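Local coordinates for protein putative glycosidase ph117-related (Bacteroides thetaiotaomicron, PDB 5A7V) that probably cleaves or phosphorolyses beta-linked mannosides as a GH130 family enzyme, and binds mannose in a pocket of its beta-propeller, at residues Ala150-Val158 with Ile207-Ile218; Tyr301-Gly309 with Tyr342-Glu350. All blocks are in the same frame, centred on the assembly; numbering follows the deposited sequence. Where two conformers were deposited one is given.

Contact 1. Residues Ala150-Val158 with Ile207-Ile218; sequences AVTAEGLYV and ILTEVVNGKQVI. With SO4 (sulfate ion), chain J.
Strand end and strand end meet through one backbone bond: I218 N donates to V151 O at 2.8 Å, nearly straight (160°), and brings the T152 and I218 CA atoms within 4.9 Å. Two waters extend the seam, one linking V151 N to Q216 O, the other A153 N to I218 O, where direct pairing gives out. I218 carries the apolar part. With CG1 beside the backbone N (chi1 -69°) and the chain extended beyond it, CG1 lies 3.7 Å from A150 CB, while CD1 runs on to V158 CG2 at 3.9 Å, the two side chains crossing at about a right angle. A small alanine leaves room for this long branched residue, and for T209, whose CG2 also meets A150 CB; the hydroxyl of T209 is held by A277 O and by Q216 NE2. I207 CD1 extends the patch to V158 CG1 (3.7 Å). At the surface, V217 CG1 rests on A153 CA, in the type I turn T152-G155 that joins strands 143-151 and 157-164, where T152 OG1 accepts from L156 N at 3.0 Å. Two antiparallel hairpins from neighbouring sheets thus meet by their edges, consistent with an interblade junction of the five-bladed beta-propeller of GH130 enzymes.

Contact 2. Residues Tyr301-Gly309 with Tyr342-Glu350; sequences YTANVYAAG and YVDGTVFIE. With MAN (alpha-D-mannopyranose), chain E.
Y342 OH gives its proton to N304 O, 2.7 Å away, in the carbonyl plane and on a lone pair, which orients the hydroxyl. The side chain gets there because CG stands opposite the backbone N (chi1 -175°), sending the ring across to the other segment. N304 suits its place: asparagine tolerates the positive phi at the third position of the type II turn T302-V305, and its CB lies 3.5 Å from D344 OD2. A water donates to both A303 O and D344 OD1, bridging the two turns. Farther in, Y306 N bonds to G345 O (3.1 Å) and V347 N to Y306 O (3.2 Å), a single parallel bridge in which Y306 bonds through N and O to the residues before and after T346; beyond it the axes of the short strands stand at 42°. G345 has backbone angles that call for glycine, and V305 CG2 lies close against its carbonyl O.

Three aromatic rings fill the inner side. Y306 turns an edge toward the face of Y342 in an offset T-shaped pair, planes at 84°, with CE1 3.6 Å from Y342 CZ; T346 CG2 lies alongside Y306, and Y306 CD2 comes to the edge of F348, 3.9 Å from its CD1. Deeper still, A308 CB is packed against I349 CD1.

The mannose lies against this cluster: its C6 over a face of Y342, its C3 over a face of F348, whose CZ is 3.7 Å from C2, and its O1 2.8 Å from Y306 OH. E272, D367, D146, E231 and N78 bond the sugar's polar atoms. The chemistry thus divides the work: aromatic carbon receives the sugar's C-H surfaces, acidic and amide groups read its hydroxyls, and the bond from Y342 OH to N304 O joins one ring of this wall to the backbone of the segment that carries Y306.

Both contacts reach one mixed sheet, contact 1 through strand 205-212 and contact 2 through strand 306-314, yet they lie on opposite sides of the chain's centre, their own centres 28 Å apart and their nearest atoms about 8 Å apart without touching. Contact 2 forms part of the mannose pocket itself. Contact 1 is tied to that pocket by strand 143-151, whose far end supplies A150 and V151 to the junction, while D146 on the same strand bonds the mannose and also touches E350 of contact 2. A second connection is W359: V211 and Q216 lean on it, and its strand pairs with strand 347-355.

Contact 1. Residues Ala150-Val158 with Ile207-Ile218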
ATOM      1  N   ALA A 150       9.930   2.219   2.496  1.00  9.32           N
ATOM      2  CA  ALA A 150      10.440   2.421   3.852  1.00  9.99           C
ATOM      3  C   ALA A 150      11.926   2.749   3.732  1.00 10.58           C
ATOM      4  O   ALA A 150      12.486   2.576   2.650  1.00 12.80           O
ATOM      5  CB  ALA A 150      10.204   1.195   4.709  1.00  9.69           C
ATOM      6  N   VAL A 151      12.531   3.251   4.812  1.00  9.88           N
ATOM      7  CA  VAL A 151      13.948   3.668   4.732  1.00 10.31           C
ATOM      8  C   VAL A 151      14.716   3.122   5.924  1.00 11.08           C
ATOM      9  O   VAL A 151      14.225   3.119   7.048  1.00 11.64           O
ATOM     10  CB  VAL A 151      14.049   5.197   4.625  1.00 11.68           C
ATOM     11  CG1 VAL A 151      13.610   5.955   5.877  1.00 13.06           C
ATOM     12  CG2 VAL A 151      15.444   5.665   4.188  1.00 11.15           C
ATOM     13  N   THR A 152      15.951   2.698   5.667  1.00 11.20           N
ATOM     14  CA  THR A 152      16.790   2.282   6.789  1.00 11.51           C
ATOM     15  C   THR A 152      17.273   3.497   7.574  1.00 11.97           C
ATOM     16  O   THR A 152      17.332   4.622   7.040  1.00 13.66           O
ATOM     17  CB  THR A 152      17.980   1.453   6.334  1.00 13.02           C
ATOM     18  OG1 THR A 152      18.917   2.281   5.628  1.00 13.43           O
ATOM     19  CG2 THR A 152      17.604   0.234   5.522  1.00 13.85           C
ATOM     20  N   ALA A 153      17.722   3.255   8.806  1.00 14.02           N
ATOM     21  CA  ALA A 153      18.343   4.323   9.597  1.00 15.71           C
ATOM     22  C   ALA A 153      19.615   4.904   8.954  1.00 16.30           C
ATOM     23  O   ALA A 153      19.993   6.018   9.240  1.00 21.11           O
ATOM     24  CB  ALA A 153      18.655   3.820  10.983  1.00 18.36           C
ATOM     25  N   GLU A 154      20.232   4.138   8.071  1.00 15.42           N
ATOM     26  CA  GLU A 154      21.425   4.552   7.352  1.00 17.81           C
ATOM     27  C   GLU A 154      21.098   5.259   6.009  1.00 16.96           C
ATOM     28  O   GLU A 154      21.993   5.676   5.298  1.00 19.49           O
ATOM     29  CB  GLU A 154      22.339   3.324   7.150  1.00 20.49           C
ATOM     30  CG  GLU A 154      22.760   2.578   8.483  1.00 27.81           C
ATOM     31  CD  GLU A 154      21.664   1.717   9.240  1.00 33.93           C
ATOM     32  OE1 GLU A 154      20.753   1.033   8.633  1.00 23.39           O
ATOM     33  OE2 GLU A 154      21.788   1.690  10.524  1.00 39.88           O
ATOM     34  N   GLY A 155      19.799   5.356   5.653  1.00 16.16           N
ATOM     35  CA  GLY A 155      19.365   6.194   4.533  1.00 16.00           C
ATOM     36  C   GLY A 155      19.095   5.477   3.213  1.00 15.48           C
ATOM     37  O   GLY A 155      19.010   6.125   2.188  1.00 15.69           O
ATOM     38  N   LEU A 156      18.985   4.159   3.239  1.00 13.34           N
ATOM     39  CA  LEU A 156      18.642   3.391   2.033  1.00 12.58           C
ATOM     40  C   LEU A 156      17.113   3.213   1.951  1.00 11.67           C
ATOM     41  O   LEU A 156      16.526   2.623   2.850  1.00 11.85           O
ATOM     42  CB  LEU A 156      19.330   2.043   2.022  1.00 13.84           C
ATOM     43  CG  LEU A 156      19.134   1.206   0.772  1.00 16.87           C
ATOM     44  CD1 LEU A 156      19.802   1.866  -0.417  1.00 16.73           C
ATOM     45  CD2 LEU A 156      19.593  -0.237   0.956  1.00 18.62           C
ATOM     46  N   TYR A 157      16.510   3.781   0.905  1.00 11.35           N
ATOM     47  CA  TYR A 157      15.090   3.532   0.626  1.00 10.59           C
ATOM     48  C   TYR A 157      14.945   2.172  -0.013  1.00 10.17           C
ATOM     49  O   TYR A 157      15.632   1.817  -0.994  1.00 11.58           O
ATOM     50  CB  TYR A 157      14.536   4.635  -0.276  1.00 11.62           C
ATOM     51  CG  TYR A 157      14.542   5.990   0.364  1.00 10.55           C
ATOM     52  CD1 TYR A 157      13.507   6.410   1.203  1.00 11.64           C
ATOM     53  CD2 TYR A 157      15.577   6.910   0.128  1.00 12.27           C
ATOM     54  CE1 TYR A 157      13.481   7.664   1.787  1.00 11.53           C
ATOM     55  CE2 TYR A 157      15.566   8.154   0.756  1.00 13.14           C
ATOM     56  CZ  TYR A 157      14.527   8.531   1.584  1.00 12.44           C
ATOM     57  OH  TYR A 157      14.565   9.790   2.185  1.00 15.55           O
ATOM     58  N   VAL A 158      13.945   1.427   0.508  1.00 10.14           N
ATOM     59  CA  VAL A 158      13.625   0.103   0.062  1.00  9.47           C
ATOM     60  C   VAL A 158      12.151   0.124  -0.412  1.00  9.30           C
ATOM     61  O   VAL A 158      11.246   0.419   0.386  1.00  9.86           O
ATOM     62  CB  VAL A 158      13.815  -0.962   1.154  1.00  9.22           C
ATOM     63  CG1 VAL A 158      13.531  -2.364   0.633  1.00 10.96           C
ATOM     64  CG2 VAL A 158      15.241  -0.894   1.688  1.00 10.70           C
ATOM     65  N   ILE A 207       7.064  -3.851   4.961  1.00  9.04           N
ATOM     66  CA  ILE A 207       8.248  -4.007   5.805  1.00  8.52           C
ATOM     67  C   ILE A 207       7.989  -3.410   7.181  1.00  8.34           C
ATOM     68  O   ILE A 207       7.303  -2.395   7.320  1.00  9.88           O
ATOM     69  CB  ILE A 207       9.487  -3.434   5.103  1.00  9.46           C
ATOM     70  CG1 ILE A 207       9.771  -4.164   3.813  1.00 10.26           C
ATOM     71  CG2 ILE A 207      10.724  -3.448   6.001  1.00 10.21           C
ATOM     72  CD1 ILE A 207      10.872  -3.579   2.938  1.00 11.87           C
ATOM     73  N   LEU A 208       8.534  -4.068   8.237  1.00  8.61           N
ATOM     74  CA  LEU A 208       8.410  -3.553   9.594  1.00  9.62           C
ATOM     75  C   LEU A 208       9.282  -2.314   9.836  1.00  9.54           C
ATOM     76  O   LEU A 208      10.498  -2.354   9.503  1.00 10.60           O
ATOM     77  CB  LEU A 208       8.771  -4.652  10.593  1.00 10.67           C
ATOM     78  CG  LEU A 208       8.676  -4.302  12.069  1.00 11.21           C
ATOM     79  CD1 LEU A 208       7.218  -4.015  12.450  1.00 11.83           C
ATOM     80  CD2 LEU A 208       9.212  -5.435  12.907  1.00 13.12           C
ATOM     81  N   THR A 209       8.709  -1.315  10.482  1.00  9.01           N
ATOM     82  CA  THR A 209       9.348  -0.035  10.810  1.00  9.71           C
ATOM     83  C   THR A 209       9.037   0.360  12.247  1.00  9.76           C
ATOM     84  O   THR A 209       8.157  -0.237  12.908  1.00 10.81           O
ATOM     85  CB  THR A 209       8.841   1.097   9.874  1.00 10.43           C
ATOM     86  OG1 THR A 209       7.449   1.395  10.185  1.00 10.52           O
ATOM     87  CG2 THR A 209       8.984   0.753   8.416  1.00 10.72           C
ATOM     88  N   GLU A 210       9.749   1.385  12.721  1.00  9.98           N
ATOM     89  CA  GLU A 210       9.536   1.984  14.022  1.00 10.94           C
ATOM     90  C   GLU A 210       9.897   3.455  13.942  1.00 10.60           C
ATOM     91  O   GLU A 210      10.827   3.815  13.214  1.00 12.70           O
ATOM     92  CB  GLU A 210      10.394   1.283  15.106  1.00 12.70           C
ATOM     93  CG  GLU A 210      10.158   1.751  16.530  1.00 16.47           C
ATOM     94  CD  GLU A 210      11.030   1.058  17.579  1.00 18.26           C
ATOM     95  OE1 GLU A 210      12.003   0.391  17.173  1.00 19.82           O
ATOM     96  OE2 GLU A 210      10.712   1.217  18.813  1.00 22.77           O
ATOM     97  N   VAL A 211       9.205   4.290  14.710  1.00 11.53           N
ATOM     98  CA  VAL A 211       9.586   5.698  14.849  1.00 11.77           C
ATOM     99  C   VAL A 211      10.664   5.785  15.942  1.00 13.73           C
ATOM    100  O   VAL A 211      10.389   5.478  17.095  1.00 16.76           O
ATOM    101  CB  VAL A 211       8.407   6.629  15.125  1.00 12.69           C
ATOM    102  CG1 VAL A 211       8.875   8.092  15.257  1.00 14.47           C
ATOM    103  CG2 VAL A 211       7.377   6.526  14.004  1.00 13.57           C
ATOM    104  N   VAL A 212      11.859   6.233  15.548  1.00 14.04           N
ATOM    105  CA  VAL A 212      13.024   6.372  16.405  1.00 15.81           C
ATOM    106  C   VAL A 212      13.513   7.822  16.261  1.00 16.21           C
ATOM    107  O   VAL A 212      13.770   8.286  15.158  1.00 16.19           O
ATOM    108  CB  VAL A 212      14.141   5.392  15.984  1.00 17.60           C
ATOM    109  CG1 VAL A 212      15.350   5.540  16.884  1.00 20.59           C
ATOM    110  CG2 VAL A 212      13.653   3.947  15.974  1.00 18.86           C
ATOM    111  N   ASN A 213      13.627   8.533  17.377  1.00 17.56           N
ATOM    112  CA  ASN A 213      14.020   9.941  17.382  0.50 18.72           C
ATOM    113  C   ASN A 213      13.224  10.743  16.349  1.00 17.88           C
ATOM    114  O   ASN A 213      13.756  11.576  15.620  1.00 19.21           O
ATOM    115  CB  ASN A 213      15.534  10.062  17.149  0.50 20.71           C
ATOM    116  CG  ASN A 213      16.358   9.443  18.274  0.50 24.38           C
ATOM    117  OD1 ASN A 213      15.912   9.352  19.423  0.50 28.15           O
ATOM    118  ND2 ASN A 213      17.562   8.998  17.943  0.50 26.33           N
ATOM    119  N   GLY A 214      11.907  10.451  16.302  1.00 16.52           N
ATOM    120  CA  GLY A 214      10.989  11.171  15.447  1.00 15.57           C
ATOM    121  C   GLY A 214      10.958  10.816  13.987  1.00 14.35           C
ATOM    122  O   GLY A 214      10.219  11.439  13.231  1.00 15.29           O
ATOM    123  N   LYS A 215      11.721   9.812  13.583  1.00 13.29           N
ATOM    124  CA  LYS A 215      11.819   9.382  12.212  1.00 13.39           C
ATOM    125  C   LYS A 215      11.477   7.910  12.073  1.00 12.03           C
ATOM    126  O   LYS A 215      11.987   7.057  12.791  1.00 12.66           O
ATOM    127  CB  LYS A 215      13.261   9.554  11.705  1.00 15.40           C
ATOM    128  CG  LYS A 215      13.819  10.954  11.780  1.00 19.74           C
ATOM    129  CD  LYS A 215      13.256  11.819  10.716  1.00 22.46           C
ATOM    130  CE  LYS A 215      13.876  13.219  10.681  1.00 36.89           C
ATOM    131  NZ  LYS A 215      15.334  13.327  10.351  1.00 55.21           N
ATOM    132  N   GLN A 216      10.608   7.606  11.119  1.00 11.54           N
ATOM    133  CA  GLN A 216      10.212   6.230  10.832  1.00 11.07           C
ATOM    134  C   GLN A 216      11.266   5.500  10.000  1.00 11.36           C
ATOM    135  O   GLN A 216      11.566   5.908   8.859  1.00 11.65           O
ATOM    136  CB  GLN A 216       8.860   6.237  10.087  1.00 11.66           C
ATOM    137  CG  GLN A 216       8.246   4.870   9.884  1.00 11.21           C
ATOM    138  CD  GLN A 216       6.861   4.924   9.268  1.00 10.85           C
ATOM    139  OE1 GLN A 216       6.454   5.946   8.716  1.00 11.81           O
ATOM    140  NE2 GLN A 216       6.154   3.803   9.372  1.00 10.56           N
ATOM    141  N   VAL A 217      11.833   4.450  10.592  1.00 10.98           N
ATOM    142  CA  VAL A 217      12.943   3.712   9.968  1.00 10.74           C
ATOM    143  C   VAL A 217      12.654   2.205  10.061  1.00 10.22           C
ATOM    144  O   VAL A 217      11.925   1.726  10.958  1.00 11.51           O
ATOM    145  CB  VAL A 217      14.323   4.014  10.624  1.00 11.85           C
ATOM    146  CG1 VAL A 217      14.697   5.461  10.355  1.00 13.41           C
ATOM    147  CG2 VAL A 217      14.341   3.701  12.122  1.00 12.51           C
ATOM    148  N   ILE A 218      13.243   1.461   9.125  1.00  9.64           N
ATOM    149  CA  ILE A 218      13.145   0.000   9.104  1.00 10.71           C
ATOM    150  C   ILE A 218      13.648  -0.572  10.428  1.00 10.85           C
ATOM    151  O   ILE A 218      14.702  -0.100  10.935  1.00 12.00           O
ATOM    152  CB  ILE A 218      13.827  -0.566   7.856  1.00 10.77           C
ATOM    153  CG1 ILE A 218      13.006  -0.172   6.615  1.00 10.63           C
ATOM    154  CG2 ILE A 218      14.057  -2.057   7.951  1.00 11.49           C
ATOM    155  CD1 ILE A 218      13.690  -0.459   5.294  1.00 11.58           C
TER
HETATM  156  S   SO4 J1391      12.798   8.139  20.908  1.00 44.98           S
HETATM  157  O1  SO4 J1391      12.534   9.545  20.437  1.00 47.16           O
HETATM  158  O2  SO4 J1391      13.245   7.221  19.831  1.00 33.51           O
HETATM  159  O3  SO4 J1391      11.536   7.591  21.519  1.00 54.50           O
HETATM  160  O4  SO4 J1391      13.897   8.217  21.914  1.00 57.37           O
HETATM  161  O   HOH W   1      10.856   3.703   7.104  1.00 16.54           O
HETATM  162  O   HOH W   2      17.021   0.642   9.640  1.00 18.21           O

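Contact 2. Residues Tyr301-Gly309 with Tyr342-Glu350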
ATOM      1  N   TYR A 301     -21.963  -3.220   4.097  1.00  9.66           N
ATOM      2  CA  TYR A 301     -21.002  -2.578   3.215  1.00  9.49           C
ATOM      3  C   TYR A 301     -21.196  -3.039   1.783  1.00  9.61           C
ATOM      4  O   TYR A 301     -21.664  -4.148   1.534  1.00 10.90           O
ATOM      5  CB  TYR A 301     -19.541  -2.905   3.680  1.00  9.87           C
ATOM      6  CG  TYR A 301     -19.243  -2.406   5.064  1.00  9.77           C
ATOM      7  CD1 TYR A 301     -18.770  -1.148   5.284  1.00 11.49           C
ATOM      8  CD2 TYR A 301     -19.475  -3.174   6.170  1.00 11.00           C
ATOM      9  CE1 TYR A 301     -18.514  -0.678   6.551  1.00 11.50           C
ATOM     10  CE2 TYR A 301     -19.226  -2.707   7.459  1.00 11.59           C
ATOM     11  CZ  TYR A 301     -18.751  -1.451   7.653  1.00 10.50           C
ATOM     12  OH  TYR A 301     -18.540  -0.995   8.937  1.00 12.68           O
ATOM     13  N   THR A 302     -20.881  -2.176   0.838  1.00 10.07           N
ATOM     14  CA  THR A 302     -20.995  -2.482  -0.584  1.00 11.22           C
ATOM     15  C   THR A 302     -20.284  -3.761  -0.967  1.00  9.27           C
ATOM     16  O   THR A 302     -19.094  -3.936  -0.632  1.00  9.27           O
ATOM     17  CB  THR A 302     -20.404  -1.257  -1.389  1.00 12.93           C
ATOM     18  OG1 THR A 302     -21.084  -0.060  -0.981  1.00 17.96           O
ATOM     19  CG2 THR A 302     -20.461  -1.449  -2.862  1.00 14.84           C
ATOM     20  N   ALA A 303     -20.906  -4.665  -1.700  1.00 10.12           N
ATOM     21  CA  ALA A 303     -20.266  -5.865  -2.203  1.00 10.34           C
ATOM     22  C   ALA A 303     -19.030  -5.434  -2.996  1.00  8.80           C
ATOM     23  O   ALA A 303     -19.077  -4.504  -3.815  1.00 10.34           O
ATOM     24  CB  ALA A 303     -21.210  -6.658  -3.081  1.00 10.48           C
ATOM     25  N   ASN A 304     -17.909  -6.118  -2.751  1.00  8.12           N
ATOM     26  CA  ASN A 304     -16.635  -5.981  -3.512  1.00  8.76           C
ATOM     27  C   ASN A 304     -15.884  -4.701  -3.213  1.00  8.68           C
ATOM     28  O   ASN A 304     -14.853  -4.459  -3.843  1.00  9.64           O
ATOM     29  CB  ASN A 304     -16.903  -6.174  -5.022  1.00 10.82           C
ATOM     30  CG  ASN A 304     -17.317  -7.603  -5.317  1.00 11.37           C
ATOM     31  OD1 ASN A 304     -16.583  -8.531  -4.989  1.00 13.38           O
ATOM     32  ND2 ASN A 304     -18.508  -7.799  -5.850  1.00 14.19           N
ATOM     33  N   VAL A 305     -16.332  -3.903  -2.253  1.00  7.73           N
ATOM     34  CA  VAL A 305     -15.566  -2.698  -1.884  1.00  8.27           C
ATOM     35  C   VAL A 305     -14.264  -3.090  -1.181  1.00  8.37           C
ATOM     36  O   VAL A 305     -14.209  -4.074  -0.456  1.00  8.63           O
ATOM     37  CB  VAL A 305     -16.418  -1.747  -1.011  1.00  9.02           C
ATOM     38  CG1 VAL A 305     -16.572  -2.244   0.409  1.00  9.00           C
ATOM     39  CG2 VAL A 305     -15.932  -0.311  -1.044  1.00  9.39           C
ATOM     40  N   TYR A 306     -13.241  -2.239  -1.366  1.00  7.96           N
ATOM     41  CA  TYR A 306     -12.012  -2.303  -0.527  1.00  7.79           C
ATOM     42  C   TYR A 306     -12.084  -1.220   0.543  1.00  7.81           C
ATOM     43  O   TYR A 306     -12.178  -0.024   0.231  1.00  9.23           O
ATOM     44  CB  TYR A 306     -10.737  -2.127  -1.332  1.00  8.36           C
ATOM     45  CG  TYR A 306     -10.310  -3.262  -2.187  1.00  8.69           C
ATOM     46  CD1 TYR A 306     -11.025  -3.675  -3.324  1.00  9.01           C
ATOM     47  CD2 TYR A 306      -9.112  -3.944  -1.910  1.00  8.75           C
ATOM     48  CE1 TYR A 306     -10.570  -4.696  -4.136  1.00  8.79           C
ATOM     49  CE2 TYR A 306      -8.656  -4.954  -2.717  1.00  8.89           C
ATOM     50  CZ  TYR A 306      -9.355  -5.311  -3.853  1.00  8.76           C
ATOM     51  OH  TYR A 306      -8.892  -6.303  -4.696  1.00  9.94           O
ATOM     52  N   ALA A 307     -12.094  -1.664   1.798  1.00  7.88           N
ATOM     53  CA  ALA A 307     -12.083  -0.788   2.955  1.00  8.23           C
ATOM     54  C   ALA A 307     -10.966  -1.240   3.930  1.00  8.00           C
ATOM     55  O   ALA A 307     -10.634  -2.424   3.962  1.00  9.09           O
ATOM     56  CB  ALA A 307     -13.451  -0.776   3.642  1.00  8.94           C
ATOM     57  N   ALA A 308     -10.413  -0.297   4.702  1.00  7.98           N
ATOM     58  CA  ALA A 308      -9.138  -0.547   5.404  1.00  7.99           C
ATOM     59  C   ALA A 308      -9.360  -1.018   6.833  1.00  8.01           C
ATOM     60  O   ALA A 308     -10.203  -0.480   7.564  1.00  8.15           O
ATOM     61  CB  ALA A 308      -8.280   0.697   5.373  1.00  9.41           C
ATOM     62  N   GLY A 309      -8.527  -1.979   7.230  1.00  7.68           N
ATOM     63  CA  GLY A 309      -8.481  -2.527   8.582  1.00  8.10           C
ATOM     64  C   GLY A 309      -7.128  -2.377   9.271  1.00  7.13           C
ATOM     65  O   GLY A 309      -6.173  -1.839   8.665  1.00  8.65           O
ATOM     66  N   TYR A 342     -11.943   0.982 -10.777  1.00  9.50           N
ATOM     67  CA  TYR A 342     -12.480  -0.123  -9.996  1.00  9.75           C
ATOM     68  C   TYR A 342     -13.884   0.298  -9.530  1.00  9.25           C
ATOM     69  O   TYR A 342     -14.040   1.132  -8.639  1.00 10.13           O
ATOM     70  CB  TYR A 342     -11.560  -0.484  -8.813  1.00  9.97           C
ATOM     71  CG  TYR A 342     -12.023  -1.702  -8.040  1.00  9.81           C
ATOM     72  CD1 TYR A 342     -11.754  -3.009  -8.502  1.00  9.72           C
ATOM     73  CD2 TYR A 342     -12.771  -1.545  -6.868  1.00  9.82           C
ATOM     74  CE1 TYR A 342     -12.228  -4.122  -7.832  1.00  9.95           C
ATOM     75  CE2 TYR A 342     -13.256  -2.662  -6.180  1.00  9.40           C
ATOM     76  CZ  TYR A 342     -13.000  -3.946  -6.663  1.00  9.52           C
ATOM     77  OH  TYR A 342     -13.458  -5.074  -6.024  1.00 10.34           O
ATOM     78  N   VAL A 343     -14.896  -0.229 -10.215  1.00 10.42           N
ATOM     79  CA  VAL A 343     -16.247   0.327 -10.113  1.00 10.46           C
ATOM     80  C   VAL A 343     -16.876   0.166  -8.748  1.00  9.85           C
ATOM     81  O   VAL A 343     -17.709   0.981  -8.325  1.00 11.66           O
ATOM     82  CB  VAL A 343     -17.151  -0.156 -11.283  1.00 12.19           C
ATOM     83  CG1 VAL A 343     -17.407  -1.626 -11.169  1.00 12.40           C
ATOM     84  CG2 VAL A 343     -18.446   0.646 -11.357  1.00 15.83           C
ATOM     85  N   ASP A 344     -16.458  -0.866  -8.022  1.00 10.77           N
ATOM     86  CA  ASP A 344     -17.030  -1.134  -6.707  1.00 11.60           C
ATOM     87  C   ASP A 344     -16.417  -0.296  -5.566  1.00 10.32           C
ATOM     88  O   ASP A 344     -16.891  -0.390  -4.436  1.00 11.94           O
ATOM     89  CB  ASP A 344     -16.937  -2.629  -6.393  1.00 12.39           C
ATOM     90  CG  ASP A 344     -17.727  -3.490  -7.412  1.00 12.85           C
ATOM     91  OD1 ASP A 344     -18.938  -3.247  -7.581  1.00 16.06           O
ATOM     92  OD2 ASP A 344     -17.141  -4.420  -8.057  1.00 15.49           O
ATOM     93  N   GLY A 345     -15.354   0.492  -5.863  1.00  9.38           N
ATOM     94  CA  GLY A 345     -14.791   1.406  -4.913  1.00 10.18           C
ATOM     95  C   GLY A 345     -13.601   0.891  -4.120  1.00  9.28           C
ATOM     96  O   GLY A 345     -13.570  -0.265  -3.751  1.00  8.92           O
ATOM     97  N   THR A 346     -12.633   1.780  -3.855  1.00  9.13           N
ATOM     98  CA  THR A 346     -11.527   1.465  -2.917  1.00  8.26           C
ATOM     99  C   THR A 346     -11.139   2.707  -2.168  1.00  8.74           C
ATOM    100  O   THR A 346     -11.181   3.819  -2.743  1.00  9.09           O
ATOM    101  CB  THR A 346     -10.228   0.934  -3.604  1.00  9.68           C
ATOM    102  OG1 THR A 346      -9.549   2.057  -4.184  1.00 10.20           O
ATOM    103  CG2 THR A 346     -10.450  -0.150  -4.624  1.00  9.90           C
ATOM    104  N   VAL A 347     -10.616   2.499  -0.950  1.00  8.42           N
ATOM    105  CA  VAL A 347      -9.622   3.389  -0.341  1.00  8.20           C
ATOM    106  C   VAL A 347      -8.416   2.494  -0.059  1.00  8.75           C
ATOM    107  O   VAL A 347      -8.315   1.860   1.004  1.00 10.81           O
ATOM    108  CB  VAL A 347     -10.126   4.158   0.895  1.00  9.13           C
ATOM    109  CG1 VAL A 347     -11.106   5.240   0.462  1.00  9.77           C
ATOM    110  CG2 VAL A 347     -10.775   3.255   1.945  1.00  9.64           C
ATOM    111  N   PHE A 348      -7.532   2.368  -1.049  1.00  7.97           N
ATOM    112  CA  PHE A 348      -6.470   1.353  -1.005  1.00  8.24           C
ATOM    113  C   PHE A 348      -5.234   1.962  -0.325  1.00  7.84           C
ATOM    114  O   PHE A 348      -4.491   2.722  -0.937  1.00  8.32           O
ATOM    115  CB  PHE A 348      -6.148   0.853  -2.406  1.00  8.56           C
ATOM    116  CG  PHE A 348      -5.331  -0.397  -2.423  1.00  8.45           C
ATOM    117  CD1 PHE A 348      -5.914  -1.653  -2.224  1.00 10.00           C
ATOM    118  CD2 PHE A 348      -3.925  -0.321  -2.557  1.00  9.85           C
ATOM    119  CE1 PHE A 348      -5.155  -2.795  -2.180  1.00  9.86           C
ATOM    120  CE2 PHE A 348      -3.184  -1.472  -2.534  1.00 11.24           C
ATOM    121  CZ  PHE A 348      -3.761  -2.699  -2.353  1.00 10.68           C
ATOM    122  N   ILE A 349      -5.097   1.686   0.974  1.00  7.75           N
ATOM    123  CA  ILE A 349      -4.090   2.341   1.778  1.00  7.83           C
ATOM    124  C   ILE A 349      -2.720   1.750   1.536  1.00  8.53           C
ATOM    125  O   ILE A 349      -2.551   0.538   1.476  1.00  8.39           O
ATOM    126  CB  ILE A 349      -4.499   2.370   3.257  1.00  8.49           C
ATOM    127  CG1 ILE A 349      -4.640   0.979   3.879  1.00  9.43           C
ATOM    128  CG2 ILE A 349      -5.752   3.212   3.467  1.00  9.77           C
ATOM    129  CD1 ILE A 349      -4.520   0.956   5.390  1.00  9.22           C
ATOM    130  N   GLU A 350      -1.734   2.657   1.404  1.00  8.55           N
ATOM    131  CA  GLU A 350      -0.460   2.205   0.874  1.00  8.76           C
ATOM    132  C   GLU A 350       0.743   3.045   1.307  1.00  8.58           C
ATOM    133  O   GLU A 350       1.871   2.492   1.273  1.00  8.76           O
ATOM    134  CB  GLU A 350      -0.558   2.146  -0.633  1.00  9.26           C
ATOM    135  CG  GLU A 350       0.563   1.421  -1.340  1.00  9.55           C
ATOM    136  CD  GLU A 350       0.261   1.168  -2.800  1.00 10.09           C
ATOM    137  OE1 GLU A 350      -0.902   0.897  -3.172  1.00 12.42           O
ATOM    138  OE2 GLU A 350       1.190   1.166  -3.667  1.00 10.88           O
TER
HETATM  139  C1  MAN E1386      -5.596  -5.651  -6.009  1.00 14.34           C
HETATM  140  C2  MAN E1386      -4.651  -4.576  -5.430  1.00 14.18           C
HETATM  141  C3  MAN E1386      -4.525  -3.267  -6.233  1.00 13.00           C
HETATM  142  C4  MAN E1386      -5.898  -2.785  -6.735  1.00 12.88           C
HETATM  143  C5  MAN E1386      -7.046  -3.732  -6.340  1.00 15.05           C
HETATM  144  C6  MAN E1386      -8.392  -3.332  -6.987  1.00 15.04           C
HETATM  145  O1  MAN E1386      -6.123  -6.605  -4.937  1.00 14.66           O
HETATM  146  O2  MAN E1386      -3.366  -5.207  -5.340  1.00 16.79           O
HETATM  147  O3  MAN E1386      -3.695  -3.402  -7.371  1.00 12.61           O
HETATM  148  O4  MAN E1386      -6.065  -1.478  -6.225  1.00 12.37           O
HETATM  149  O5  MAN E1386      -6.663  -5.070  -6.791  1.00 13.86           O
HETATM  150  O6  MAN E1386      -8.284  -3.430  -8.413  1.00 13.68           O
HETATM  151  O   HOH W   3     -20.904  -3.602  -5.723  1.00 13.02           O